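Local coordinates for Iron(III) ABC transporter, periplasmic iron-compound-binding protein (Vibrio cholerae, PDB 3TEF), which binds catecholate siderophores in the periplasm and probably delivers their iron to an ABC transporter for uptake, at residues I25-L30 against G48-L53; D34-E39 against S265-T270; E73-Q78 against S97-T102; K91-L96 against T102-A107; K214-V219 against Q234-D239. One frame throughout, in Å; residues are numbered along the deposited sequence.

Contact 1. Residues I25-L30 against G48-L53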
# COMPACT_ATOMS: atom_id res chain seq x y z
N ILE A 25 5.32 -9.00 9.41
CA ILE A 25 4.71 -7.81 10.00
C ILE A 25 4.30 -6.87 8.87
O ILE A 25 5.09 -6.60 7.97
CB ILE A 25 5.70 -7.11 10.94
CG1 ILE A 25 6.01 -8.03 12.12
CG2 ILE A 25 5.10 -5.80 11.44
CD1 ILE A 25 7.15 -7.54 13.00
N GLY A 26 3.06 -6.39 8.90
CA GLY A 26 2.56 -5.53 7.84
C GLY A 26 1.53 -6.25 6.96
O GLY A 26 1.72 -7.40 6.58
N VAL A 27 0.46 -5.54 6.61
CA VAL A 27 -0.63 -6.14 5.84
C VAL A 27 -0.25 -6.32 4.38
O VAL A 27 -0.71 -7.26 3.73
CB VAL A 27 -1.91 -5.30 5.96
CG1 VAL A 27 -3.05 -5.94 5.15
CG2 VAL A 27 -2.29 -5.16 7.43
N GLY A 28 0.58 -5.42 3.84
CA GLY A 28 0.96 -5.54 2.45
C GLY A 28 1.86 -6.74 2.22
O GLY A 28 1.69 -7.48 1.24
N ALA A 29 2.82 -6.92 3.13
CA ALA A 29 3.70 -8.08 3.11
C ALA A 29 2.89 -9.38 3.25
O ALA A 29 3.10 -10.34 2.50
CB ALA A 29 4.74 -7.98 4.22
N LEU A 30 1.96 -9.39 4.20
CA LEU A 30 1.11 -10.57 4.40
C LEU A 30 0.25 -10.89 3.16
O LEU A 30 0.16 -12.05 2.73
CB LEU A 30 0.26 -10.39 5.66
CG LEU A 30 -0.61 -11.59 6.08
CD1 LEU A 30 0.21 -12.86 6.20
CD2 LEU A 30 -1.29 -11.28 7.40
N GLY A 48 -7.91 -3.61 11.71
CA GLY A 48 -8.37 -3.34 10.37
C GLY A 48 -7.94 -4.33 9.29
O GLY A 48 -8.12 -4.06 8.10
N THR A 49 -7.39 -5.47 9.70
CA THR A 49 -7.01 -6.50 8.73
C THR A 49 -8.15 -6.79 7.74
O THR A 49 -9.31 -6.95 8.15
CB THR A 49 -6.58 -7.78 9.47
OG1 THR A 49 -5.34 -7.52 10.16
CG2 THR A 49 -6.38 -8.94 8.51
N PRO A 50 -7.84 -6.83 6.42
CA PRO A 50 -8.88 -6.99 5.40
C PRO A 50 -9.44 -8.41 5.37
O PRO A 50 -8.77 -9.37 5.76
CB PRO A 50 -8.14 -6.68 4.09
CG PRO A 50 -6.70 -7.06 4.38
CD PRO A 50 -6.48 -6.71 5.84
N ASP A 51 -10.68 -8.52 4.90
CA ASP A 51 -11.33 -9.82 4.84
C ASP A 51 -10.50 -10.88 4.16
O ASP A 51 -10.47 -12.01 4.62
CB ASP A 51 -12.68 -9.71 4.13
CG ASP A 51 -13.76 -9.16 5.02
OD1 ASP A 51 -13.53 -9.05 6.24
OD2 ASP A 51 -14.86 -8.86 4.50
N TYR A 52 -9.80 -10.55 3.07
CA TYR A 52 -9.09 -11.58 2.34
C TYR A 52 -7.93 -12.20 3.11
O TYR A 52 -7.34 -13.19 2.66
CB TYR A 52 -8.66 -11.12 0.93
CG TYR A 52 -7.68 -9.95 0.89
CD1 TYR A 52 -6.31 -10.17 0.98
CD2 TYR A 52 -8.14 -8.65 0.77
CE1 TYR A 52 -5.42 -9.10 0.95
CE2 TYR A 52 -7.26 -7.57 0.72
CZ TYR A 52 -5.91 -7.81 0.82
OH TYR A 52 -5.04 -6.74 0.78
N LEU A 53 -7.60 -11.63 4.28
CA LEU A 53 -6.56 -12.17 5.16
C LEU A 53 -7.13 -12.58 6.53
O LEU A 53 -6.40 -12.71 7.51
CB LEU A 53 -5.40 -11.15 5.36
CG LEU A 53 -4.67 -10.76 4.07
CD1 LEU A 53 -3.73 -9.59 4.34
CD2 LEU A 53 -3.90 -11.95 3.49
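Val27 and Pro50 reach toward each other across the tight part of this contact, with CG1 of Val27 3.6 Å from CD of Pro50. A chi1 of -180° turns that methyl off the first turn of helix 27-35 and toward the 48-53 loop. It also meets Leu53 CD1 at 3.8 Å, so a single valine methyl touches both apolar residues opposite. Leu53 CD1 goes on to Leu30, where it lies 4.1 Å from CG; here the two leucines lie alongside, pointing opposite ways. Asn258 and Ile262 of helix 257-262 also pack on Val27, and Val24 of strand 22-25 on Leu30; Val27, Leu30 and Leu53 are all buried. The other side is looser and faces solvent. Tyr52 takes almost no part across the contact; one face of its exposed ring instead carries Pro50 CG, 3.6 Å above the plane and offset toward the rim, while its OH bonds to Asn258 ND2 and weakly to Asp31 OD2. Each segment keeps its backbone bonds to itself: Leu30 N to the O of Gly26, the N-cap of the helix, at 3.1 Å, and Leu53 N to Pro50 O at 2.9 Å. Between these residues the contact is apolar, governed by shape and hydrophobic burial; the weak Tyr52-Asp31 bond, just beyond, adds one directional tie between loop and helix.

Contact 2. Residues D34-E39 against S265-T270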
# COMPACT_ATOMS: atom_id res chain seq x y z
N ASP A 34 0.85 -14.37 1.35
CA ASP A 34 -0.26 -15.30 1.25
C ASP A 34 -0.70 -15.52 -0.20
O ASP A 34 -0.97 -16.65 -0.60
CB ASP A 34 -1.43 -14.83 2.11
CG ASP A 34 -2.62 -15.75 2.01
OD1 ASP A 34 -2.62 -16.80 2.67
OD2 ASP A 34 -3.54 -15.41 1.24
N SER A 35 -0.77 -14.45 -0.99
CA SER A 35 -1.22 -14.53 -2.38
C SER A 35 -0.37 -15.48 -3.22
O SER A 35 -0.89 -16.15 -4.13
CB SER A 35 -1.25 -13.14 -3.03
OG SER A 35 -2.21 -12.31 -2.41
N PHE A 36 0.92 -15.52 -2.93
CA PHE A 36 1.86 -16.37 -3.66
C PHE A 36 1.98 -17.77 -3.03
O PHE A 36 2.81 -18.58 -3.44
CB PHE A 36 3.23 -15.69 -3.83
CG PHE A 36 3.24 -14.62 -4.89
CD1 PHE A 36 2.86 -14.91 -6.19
CD2 PHE A 36 3.63 -13.32 -4.58
CE1 PHE A 36 2.86 -13.93 -7.16
CE2 PHE A 36 3.63 -12.33 -5.55
CZ PHE A 36 3.25 -12.64 -6.84
N GLY A 37 1.13 -18.04 -2.05
CA GLY A 37 0.96 -19.39 -1.55
C GLY A 37 1.83 -19.79 -0.38
O GLY A 37 1.96 -20.97 -0.06
N ILE A 38 2.43 -18.80 0.28
CA ILE A 38 3.29 -19.06 1.43
C ILE A 38 2.51 -18.86 2.73
O ILE A 38 1.76 -17.90 2.85
CB ILE A 38 4.51 -18.11 1.44
CG1 ILE A 38 5.31 -18.23 0.13
CG2 ILE A 38 5.35 -18.33 2.68
CD1 ILE A 38 5.81 -19.63 -0.17
N GLU A 39 2.69 -19.76 3.71
CA GLU A 39 1.96 -19.63 4.97
C GLU A 39 2.92 -19.32 6.12
O GLU A 39 3.75 -20.15 6.46
CB GLU A 39 1.15 -20.89 5.30
CG GLU A 39 0.25 -20.71 6.52
CD GLU A 39 -0.48 -21.97 6.91
OE1 GLU A 39 -0.29 -23.00 6.23
OE2 GLU A 39 -1.25 -21.93 7.89
N SER A 265 1.81 -2.39 -1.45
CA SER A 265 2.45 -3.31 -2.39
C SER A 265 1.90 -4.74 -2.34
O SER A 265 2.49 -5.66 -2.90
CB SER A 265 3.98 -3.29 -2.24
OG SER A 265 4.51 -2.03 -2.64
N GLY A 266 0.74 -4.93 -1.71
CA GLY A 266 0.12 -6.24 -1.72
C GLY A 266 -0.26 -6.65 -3.13
O GLY A 266 -0.44 -5.79 -4.01
N VAL A 267 -0.39 -7.95 -3.36
CA VAL A 267 -0.93 -8.43 -4.64
C VAL A 267 -2.42 -8.09 -4.79
O VAL A 267 -2.82 -7.42 -5.75
CB VAL A 267 -0.65 -9.94 -4.83
CG1 VAL A 267 -1.41 -10.51 -6.04
CG2 VAL A 267 0.87 -10.18 -4.94
N LYS A 268 -3.24 -8.52 -3.83
CA LYS A 268 -4.67 -8.21 -3.87
C LYS A 268 -4.86 -6.70 -3.80
O LYS A 268 -5.75 -6.15 -4.45
CB LYS A 268 -5.42 -8.87 -2.72
CG LYS A 268 -5.24 -10.38 -2.64
CD LYS A 268 -5.65 -11.05 -3.92
CE LYS A 268 -5.68 -12.56 -3.77
NZ LYS A 268 -6.49 -13.20 -4.85
N ALA A 269 -4.01 -6.03 -3.02
CA ALA A 269 -4.10 -4.59 -2.88
C ALA A 269 -3.92 -3.90 -4.21
O ALA A 269 -4.68 -3.01 -4.58
CB ALA A 269 -3.06 -4.09 -1.85
N THR A 270 -2.91 -4.34 -4.96
CA THR A 270 -2.58 -3.72 -6.23
C THR A 270 -3.68 -4.00 -7.24
O THR A 270 -4.05 -3.13 -8.02
CB THR A 270 -1.21 -4.18 -6.75
OG1 THR A 270 -0.21 -3.80 -5.80
CG2 THR A 270 -0.91 -3.52 -8.08
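The flat group here is the Phe36 ring, whose CE2 lies 3.6 Å from CG2 of Val267, with CZ a little farther from the same methyl; the two side chains are roughly perpendicular. Ile130, just before helix 131-154, and Val134 within it touch the same phenylalanine. Phe36 follows the last turn of helix 27-35, which ends in a Schellman motif: Gly37, at positive phi, is the C-prime residue, with Gly37 N bonded to Asp34 O and Ile38 N to Ile33 O. This helix end meets the first turn of helix 267-279. The backbones come nearest at Ser35 and Val267, whose CB atoms are 3.7 Å apart. The OG of Ser35 turns back to bond Asp31 O, and beyond that the aliphatic part of Lys268 runs alongside, CG 3.6 Å from the OG of Ser35. Asp31 further ties the helices together, its carboxylate accepting from the backbone N of Lys268 and of Ala269, which should suit the positive end of a helix dipole. Inside the turn, the O of Gly266, the N-cap, takes two bonds: one from Thr270 N, and one from Thr270 OG1 at 2.7 Å, nearly in line with the carbonyl (166°).

Contact 3. Residues E73-Q78 against S97-T102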
# COMPACT_ATOMS: atom_id res chain seq x y z
N GLU A 73 10.18 -10.60 21.65
CA GLU A 73 10.25 -11.82 22.43
C GLU A 73 9.52 -12.97 21.74
O GLU A 73 10.06 -14.07 21.60
CB GLU A 73 9.72 -11.59 23.85
CG GLU A 73 10.47 -10.49 24.61
CD GLU A 73 9.90 -10.21 26.00
OE1 GLU A 73 8.89 -10.85 26.38
OE2 GLU A 73 10.46 -9.35 26.71
N THR A 74 8.31 -12.72 21.26
CA THR A 74 7.55 -13.78 20.60
C THR A 74 8.22 -14.17 19.29
O THR A 74 8.32 -15.35 18.97
CB THR A 74 6.10 -13.35 20.35
OG1 THR A 74 5.44 -13.15 21.61
CG2 THR A 74 5.35 -14.43 19.56
N ILE A 75 8.69 -13.18 18.55
CA ILE A 75 9.36 -13.45 17.28
C ILE A 75 10.56 -14.38 17.50
O ILE A 75 10.76 -15.35 16.76
CB ILE A 75 9.77 -12.15 16.58
CG1 ILE A 75 8.50 -11.37 16.21
CG2 ILE A 75 10.63 -12.44 15.35
CD1 ILE A 75 8.73 -10.02 15.56
N TYR A 76 11.35 -14.09 18.53
CA TYR A 76 12.52 -14.92 18.83
C TYR A 76 12.09 -16.35 19.14
O TYR A 76 12.72 -17.31 18.69
CB TYR A 76 13.32 -14.35 20.00
CG TYR A 76 14.53 -15.18 20.33
CD1 TYR A 76 15.68 -15.11 19.56
CD2 TYR A 76 14.52 -16.06 21.41
CE1 TYR A 76 16.80 -15.88 19.86
CE2 TYR A 76 15.63 -16.84 21.71
CZ TYR A 76 16.76 -16.75 20.93
OH TYR A 76 17.87 -17.51 21.23
N THR A 77 11.02 -16.48 19.92
CA THR A 77 10.49 -17.79 20.30
C THR A 77 10.06 -18.61 19.08
O THR A 77 10.18 -19.84 19.08
CB THR A 77 9.31 -17.63 21.25
OG1 THR A 77 9.76 -17.00 22.46
CG2 THR A 77 8.70 -18.98 21.58
N GLN A 78 9.57 -17.93 18.05
CA GLN A 78 9.11 -18.60 16.84
C GLN A 78 10.23 -19.13 15.93
O GLN A 78 9.96 -19.83 14.96
CB GLN A 78 8.16 -17.69 16.05
CG GLN A 78 6.88 -17.39 16.78
CD GLN A 78 6.02 -18.62 16.95
OE1 GLN A 78 5.66 -19.27 15.96
NE2 GLN A 78 5.71 -18.98 18.19
N SER A 97 16.86 -7.65 12.58
CA SER A 97 17.90 -8.27 11.76
C SER A 97 18.84 -9.14 12.61
O SER A 97 19.50 -10.04 12.09
CB SER A 97 18.69 -7.22 10.95
OG SER A 97 19.42 -6.34 11.80
N LYS A 98 18.88 -8.89 13.91
CA LYS A 98 19.69 -9.71 14.81
C LYS A 98 19.10 -11.09 14.97
O LYS A 98 19.83 -12.07 15.15
CB LYS A 98 19.83 -9.05 16.18
CG LYS A 98 20.69 -7.81 16.17
CD LYS A 98 20.93 -7.32 17.59
CE LYS A 98 19.62 -6.96 18.26
NZ LYS A 98 19.85 -6.48 19.66
N ILE A 99 17.77 -11.17 14.90
CA ILE A 99 17.05 -12.39 15.22
C ILE A 99 17.07 -13.36 14.05
O ILE A 99 17.25 -14.57 14.23
CB ILE A 99 15.58 -12.09 15.61
CG1 ILE A 99 15.53 -11.26 16.89
CG2 ILE A 99 14.77 -13.39 15.79
CD1 ILE A 99 14.12 -10.88 17.32
N ALA A 100 16.89 -12.82 12.85
CA ALA A 100 16.90 -13.63 11.64
C ALA A 100 16.99 -12.71 10.44
O ALA A 100 16.70 -11.52 10.55
CB ALA A 100 15.63 -14.48 11.57
N PRO A 101 17.38 -13.25 9.29
CA PRO A 101 17.36 -12.43 8.08
C PRO A 101 16.01 -11.74 7.95
O PRO A 101 14.96 -12.39 8.05
CB PRO A 101 17.58 -13.45 6.96
CG PRO A 101 18.38 -14.53 7.64
CD PRO A 101 17.80 -14.63 9.01
N THR A 102 16.06 -10.44 7.72
CA THR A 102 14.86 -9.61 7.66
C THR A 102 14.86 -8.83 6.34
O THR A 102 15.90 -8.34 5.89
CB THR A 102 14.82 -8.63 8.86
OG1 THR A 102 14.79 -9.39 10.08
CG2 THR A 102 13.60 -7.73 8.79
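The backbones come nearest at Tyr76 and Ile99, whose CA atoms are 6.3 Å apart, where the last turns of helices 72-77 and 93-99 pass each other. Ile99 carries the contact, mainly through CG2. With chi1 at -64° its CG1 branch lies beside the backbone N, and CG2, on the far side from that N, is aimed at the opposing helix. There it meets Tyr76 CA at 4.1 Å and Tyr76 CD1 at 4.2 Å, arriving at the edge of the phenol ring and near its plane. The same methyl lies 4.3 Å from CG2 of Ile75, the buried residue of the group, and Ile99 CD1 is about as near to that Ile75 methyl. None of these approaches is close: this is light apolar packing, partly open on the side where Tyr76 and Ile99 reach the surface. Two threonines bond backbone oxygens of their own segment. Thr77 OG1 gives a bond of 3.1 Å to Glu73 O, and Thr77 N reaches that oxygen from the opposite face of its plane. Thr102 OG1 bonds to Ala100 O at 2.9 Å, tilted 31° from the carbonyl plane. The two helices pack on strand 82-85 of the parallel sheet: Ile75, Ala100 and Thr102 all touch Ile83, while the carbonyl O of Pro101 accepts from the backbone of Ile83 and its ring packs on Thr13 and Leu15 of strand 11-16.

Contact 4. Residues K91-L96 against T102-A107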
# COMPACT_ATOMS: atom_id res chain seq x y z
N LYS A 91 11.58 1.09 11.51
CA LYS A 91 12.50 1.63 12.51
C LYS A 91 13.05 0.52 13.38
O LYS A 91 14.05 0.70 14.08
CB LYS A 91 11.85 2.72 13.37
CG LYS A 91 11.38 3.94 12.60
CD LYS A 91 10.93 5.07 13.54
CE LYS A 91 9.96 4.58 14.62
NZ LYS A 91 8.64 4.07 14.09
N SER A 92 12.39 -0.65 13.35
CA SER A 92 12.80 -1.77 14.18
C SER A 92 13.64 -2.77 13.43
O SER A 92 13.98 -3.82 13.96
CB SER A 92 11.58 -2.49 14.78
OG SER A 92 10.95 -1.69 15.76
N TYR A 93 13.97 -2.44 12.19
CA TYR A 93 14.74 -3.35 11.35
C TYR A 93 16.06 -3.82 11.98
O TYR A 93 16.41 -5.00 11.88
CB TYR A 93 15.04 -2.71 10.01
CG TYR A 93 15.81 -3.62 9.07
CD1 TYR A 93 15.14 -4.53 8.27
CD2 TYR A 93 17.19 -3.55 8.99
CE1 TYR A 93 15.84 -5.35 7.40
CE2 TYR A 93 17.90 -4.38 8.13
CZ TYR A 93 17.22 -5.27 7.34
OH TYR A 93 17.89 -6.10 6.47
N ASP A 94 16.80 -2.91 12.59
CA ASP A 94 18.12 -3.27 13.10
C ASP A 94 17.98 -4.34 14.16
O ASP A 94 18.77 -5.30 14.18
CB ASP A 94 18.88 -2.05 13.63
CG ASP A 94 18.09 -1.27 14.68
OD1 ASP A 94 16.83 -1.36 14.70
OD2 ASP A 94 18.72 -0.58 15.49
N GLU A 95 16.98 -4.19 15.02
CA GLU A 95 16.72 -5.16 16.08
C GLU A 95 16.24 -6.50 15.52
O GLU A 95 16.69 -7.56 15.97
CB GLU A 95 15.72 -4.60 17.10
CG GLU A 95 16.29 -3.47 17.93
CD GLU A 95 17.30 -3.98 18.93
OE1 GLU A 95 17.17 -5.15 19.35
OE2 GLU A 95 18.23 -3.22 19.29
N LEU A 96 15.35 -6.45 14.54
CA LEU A 96 14.83 -7.69 13.95
C LEU A 96 15.95 -8.41 13.20
O LEU A 96 16.00 -9.64 13.18
CB LEU A 96 13.66 -7.39 13.01
CG LEU A 96 12.36 -6.85 13.63
CD1 LEU A 96 11.41 -6.36 12.52
CD2 LEU A 96 11.65 -7.90 14.52
N THR A 102 16.06 -10.44 7.72
CA THR A 102 14.86 -9.61 7.66
C THR A 102 14.86 -8.83 6.34
O THR A 102 15.90 -8.34 5.89
CB THR A 102 14.82 -8.63 8.86
OG1 THR A 102 14.79 -9.39 10.08
CG2 THR A 102 13.60 -7.73 8.79
N ILE A 103 13.70 -8.74 5.71
CA ILE A 103 13.57 -7.99 4.48
C ILE A 103 12.43 -7.01 4.62
O ILE A 103 11.38 -7.35 5.20
CB ILE A 103 13.27 -8.92 3.29
CG1 ILE A 103 14.48 -9.79 2.97
CG2 ILE A 103 12.81 -8.14 2.06
CD1 ILE A 103 14.16 -10.94 2.02
N VAL A 104 12.63 -5.81 4.10
CA VAL A 104 11.55 -4.83 4.06
C VAL A 104 10.80 -4.92 2.74
O VAL A 104 11.40 -5.02 1.67
CB VAL A 104 12.05 -3.39 4.30
CG1 VAL A 104 10.92 -2.39 4.07
CG2 VAL A 104 12.62 -3.26 5.69
N PHE A 105 9.47 -4.91 2.83
CA PHE A 105 8.60 -5.06 1.67
C PHE A 105 7.81 -3.77 1.56
O PHE A 105 6.95 -3.48 2.40
CB PHE A 105 7.66 -6.28 1.90
CG PHE A 105 6.74 -6.59 0.74
CD1 PHE A 105 7.14 -7.46 -0.27
CD2 PHE A 105 5.45 -6.06 0.70
CE1 PHE A 105 6.30 -7.76 -1.33
CE2 PHE A 105 4.60 -6.36 -0.38
CZ PHE A 105 5.03 -7.21 -1.39
N ALA A 106 8.13 -2.95 0.56
CA ALA A 106 7.58 -1.61 0.54
C ALA A 106 7.71 -0.95 -0.82
O ALA A 106 8.60 -1.30 -1.61
CB ALA A 106 8.30 -0.73 1.61
N ALA A 107 6.82 0.01 -1.08
CA ALA A 107 6.88 0.83 -2.29
C ALA A 107 7.83 2.00 -2.09
O ALA A 107 8.05 2.43 -0.96
CB ALA A 107 5.52 1.36 -2.60
O HOH W 1 18.45 -8.73 7.92
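Apolar contact between Tyr93 and the pair Thr102 and Val104 makes up most of this interface. The Tyr93 side chain, extended from its backbone N at chi1 -178°, reaches across the strand, and Thr102 lies alongside it, pointing the other way. CG2 of Thr102 lies 3.6 Å from the CE1 of Tyr93, and CG2 of Val104 packs against CD1 of the same ring at 3.8 Å. The polar contacts gather at the far end of the tyrosine. Thr102 O sits at the ring edge, near its plane, 3.1 Å from Tyr93 OH. Separately, Thr102 O accepts from Thr13 OG1. A water joins helix to strand: it bonds to the Tyr93 OH at 3.1 Å and accepts from Thr102 N at 2.9 Å, so this backbone N-H at the sheet's rim is satisfied by solvent. Leu96 O is only a weak partner of Thr102 OG1, 3.3 Å away; the hydroxyl's stronger bond goes to Ala100 O. Leu96 CB makes a van der Waals contact with the same OG1 of Thr102 at 3.7 Å. Ring contact continues outside the two segments, where Tyr93 meets His8 with planes about 55° apart. The whole belongs to a beta-alpha-beta crossover: strand 82-85 leads into helix 93-99, which returns to strand 102-104 at the border of the four-stranded parallel sheet. Ile103 bonds there to the backbones of Ile83 and Ile85, Leu96 and Val104 rest on Ile85, and Phe72 and Ile75 of helix 72-77 pack against Leu96.

Contact 5. Residues K214-V219 against Q234-D239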
# COMPACT_ATOMS: atom_id res chain seq x y z
N LYS A 214 -10.46 18.07 -11.64
CA LYS A 214 -11.33 17.37 -12.58
C LYS A 214 -11.69 15.99 -12.04
O LYS A 214 -12.78 15.47 -12.28
CB LYS A 214 -10.65 17.24 -13.95
CG LYS A 214 -11.25 18.11 -15.04
CD LYS A 214 -10.60 19.49 -15.09
CE LYS A 214 -11.02 20.37 -13.91
NZ LYS A 214 -10.18 21.61 -13.82
N THR A 215 -10.75 15.40 -11.32
CA THR A 215 -10.96 14.11 -10.67
C THR A 215 -10.53 14.23 -9.23
O THR A 215 -9.47 14.81 -8.93
CB THR A 215 -10.14 13.01 -11.35
OG1 THR A 215 -10.62 12.80 -12.68
CG2 THR A 215 -10.24 11.70 -10.57
N LEU A 216 -11.33 13.67 -8.33
CA LEU A 216 -11.05 13.75 -6.91
C LEU A 216 -11.00 12.34 -6.32
O LEU A 216 -11.99 11.61 -6.33
CB LEU A 216 -12.13 14.60 -6.23
CG LEU A 216 -12.02 14.99 -4.75
CD1 LEU A 216 -10.67 15.64 -4.43
CD2 LEU A 216 -13.16 15.91 -4.39
N LEU A 217 -9.82 11.96 -5.82
CA LEU A 217 -9.63 10.63 -5.24
C LEU A 217 -9.54 10.77 -3.73
O LEU A 217 -8.67 11.48 -3.22
CB LEU A 217 -8.35 10.01 -5.77
CG LEU A 217 -8.24 10.05 -7.30
CD1 LEU A 217 -6.87 9.61 -7.79
CD2 LEU A 217 -9.33 9.18 -7.90
N VAL A 218 -10.43 10.10 -3.02
CA VAL A 218 -10.56 10.31 -1.59
C VAL A 218 -10.19 9.04 -0.83
O VAL A 218 -10.68 7.96 -1.15
CB VAL A 218 -12.00 10.70 -1.23
CG1 VAL A 218 -12.17 10.86 0.27
CG2 VAL A 218 -12.39 11.98 -1.97
N VAL A 219 -9.34 9.20 0.18
CA VAL A 219 -8.94 8.10 1.06
C VAL A 219 -9.48 8.36 2.47
O VAL A 219 -9.07 9.31 3.14
CB VAL A 219 -7.38 7.98 1.12
CG1 VAL A 219 -6.95 6.85 2.06
CG2 VAL A 219 -6.79 7.76 -0.29
N GLN A 234 -21.24 10.57 2.79
CA GLN A 234 -22.37 11.35 3.28
C GLN A 234 -21.94 12.73 3.78
O GLN A 234 -22.61 13.73 3.52
CB GLN A 234 -23.12 10.59 4.38
CG GLN A 234 -24.14 11.44 5.14
CD GLN A 234 -25.27 11.95 4.25
OE1 GLN A 234 -25.52 11.40 3.17
NE2 GLN A 234 -25.94 13.00 4.69
N THR A 235 -20.82 12.78 4.47
CA THR A 235 -20.35 14.02 5.07
C THR A 235 -19.37 14.78 4.16
O THR A 235 -19.39 16.01 4.12
CB THR A 235 -19.71 13.77 6.45
OG1 THR A 235 -18.83 12.64 6.37
CG2 THR A 235 -20.79 13.50 7.48
N PHE A 236 -18.54 14.04 3.43
CA PHE A 236 -17.53 14.64 2.56
C PHE A 236 -18.16 15.48 1.46
O PHE A 236 -17.65 16.53 1.09
CB PHE A 236 -16.65 13.56 1.94
CG PHE A 236 -15.49 14.11 1.14
CD1 PHE A 236 -14.38 14.62 1.77
CD2 PHE A 236 -15.53 14.10 -0.24
CE1 PHE A 236 -13.31 15.13 1.04
CE2 PHE A 236 -14.47 14.60 -0.98
CZ PHE A 236 -13.36 15.11 -0.34
N GLU A 237 -19.29 15.00 0.94
CA GLU A 237 -19.93 15.68 -0.17
C GLU A 237 -20.84 16.80 0.33
O GLU A 237 -22.06 16.68 0.29
CB GLU A 237 -20.68 14.68 -1.05
CG GLU A 237 -19.81 13.50 -1.45
CD GLU A 237 -20.34 12.77 -2.66
OE1 GLU A 237 -21.57 12.74 -2.85
OE2 GLU A 237 -19.51 12.24 -3.44
N ASN A 238 -20.21 17.86 0.82
CA ASN A 238 -20.94 19.04 1.27
C ASN A 238 -21.08 20.04 0.14
O ASN A 238 -20.77 19.73 -1.01
CB ASN A 238 -20.23 19.68 2.46
CG ASN A 238 -18.77 19.96 2.19
OD1 ASN A 238 -18.38 20.27 1.06
ND2 ASN A 238 -17.94 19.87 3.23
N ASP A 239 -21.53 21.25 0.46
CA ASP A 239 -21.75 22.28 -0.56
C ASP A 239 -20.50 22.65 -1.35
O ASP A 239 -20.57 22.86 -2.56
CB ASP A 239 -22.37 23.54 0.07
CG ASP A 239 -23.70 23.26 0.75
OD1 ASP A 239 -24.71 23.10 0.04
OD2 ASP A 239 -23.73 23.22 2.00
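Phe236 alone of residues 234-239 touches the strand, and it does so with the far end of its ring, against Leu216 and Val218. Followed in order, the segment begins on the last turn of helix 232-236, where Thr235 OG1 turns back to bond Ile232 O. Phe236 comes next. Its chi1 of -174° swings the ring clear of the helix and onto the sheet. CG2 of Val218 lies 3.5 Å from CE2 of Phe236 and 3.7 Å from CZ, while the valine's other methyl, CG1, stands over one face of the ring. Leu216 approaches differently: its CD2 is at the ring edge, in plane, 3.9 Å from Phe236 CE2. Two residues apart on strand 215-220, Leu216 and Val218 project from the same face of the mixed sheet and together receive one aromatic ring. Phe205 and Ile208 of helix 205-211 and Tyr254 of strand 252-254 also pack on it, the Phe205 plane inclined by about 60°. Glu237 then leaves the helix as the centre of an inverse gamma turn, Asn238 N giving a weak 2.9 Å bond to Phe236 O, and Glu237 OE2 bonds to Tyr254 OH. Asn238 is the N-cap of helix 239-242, its OD1 accepting from Val241 N. Thr235 and Asn238 thus spend their polar groups on helix and cap, while the contact with strand 215-220 is wholly hydrocarbon, resting on burial of the phenylalanine and its close fit to two aliphatic side chains.

How the contacts relate
From the N terminus, contact 1 opens after strand 22-25 and closes a short loop at 48-53. Before it closes, contact 2 starts at the end of the same helix, 27-35, and the two cross; contact 2 closes far along at 265-270, joining the N-terminal lobe to the final helix. Contacts 3, 4 and 5 lie within that long span. Contacts 3 and 4 also cross, share Thr102, and bind helices 72-77 and 93-99 with strand 102-104. Contact 5 stands apart in the mixed-sheet lobe, its centre about 44 Å from that of contact 3. Phe105 packs on Ala29 and Ser265, linking contact 4 with contacts 1 and 2.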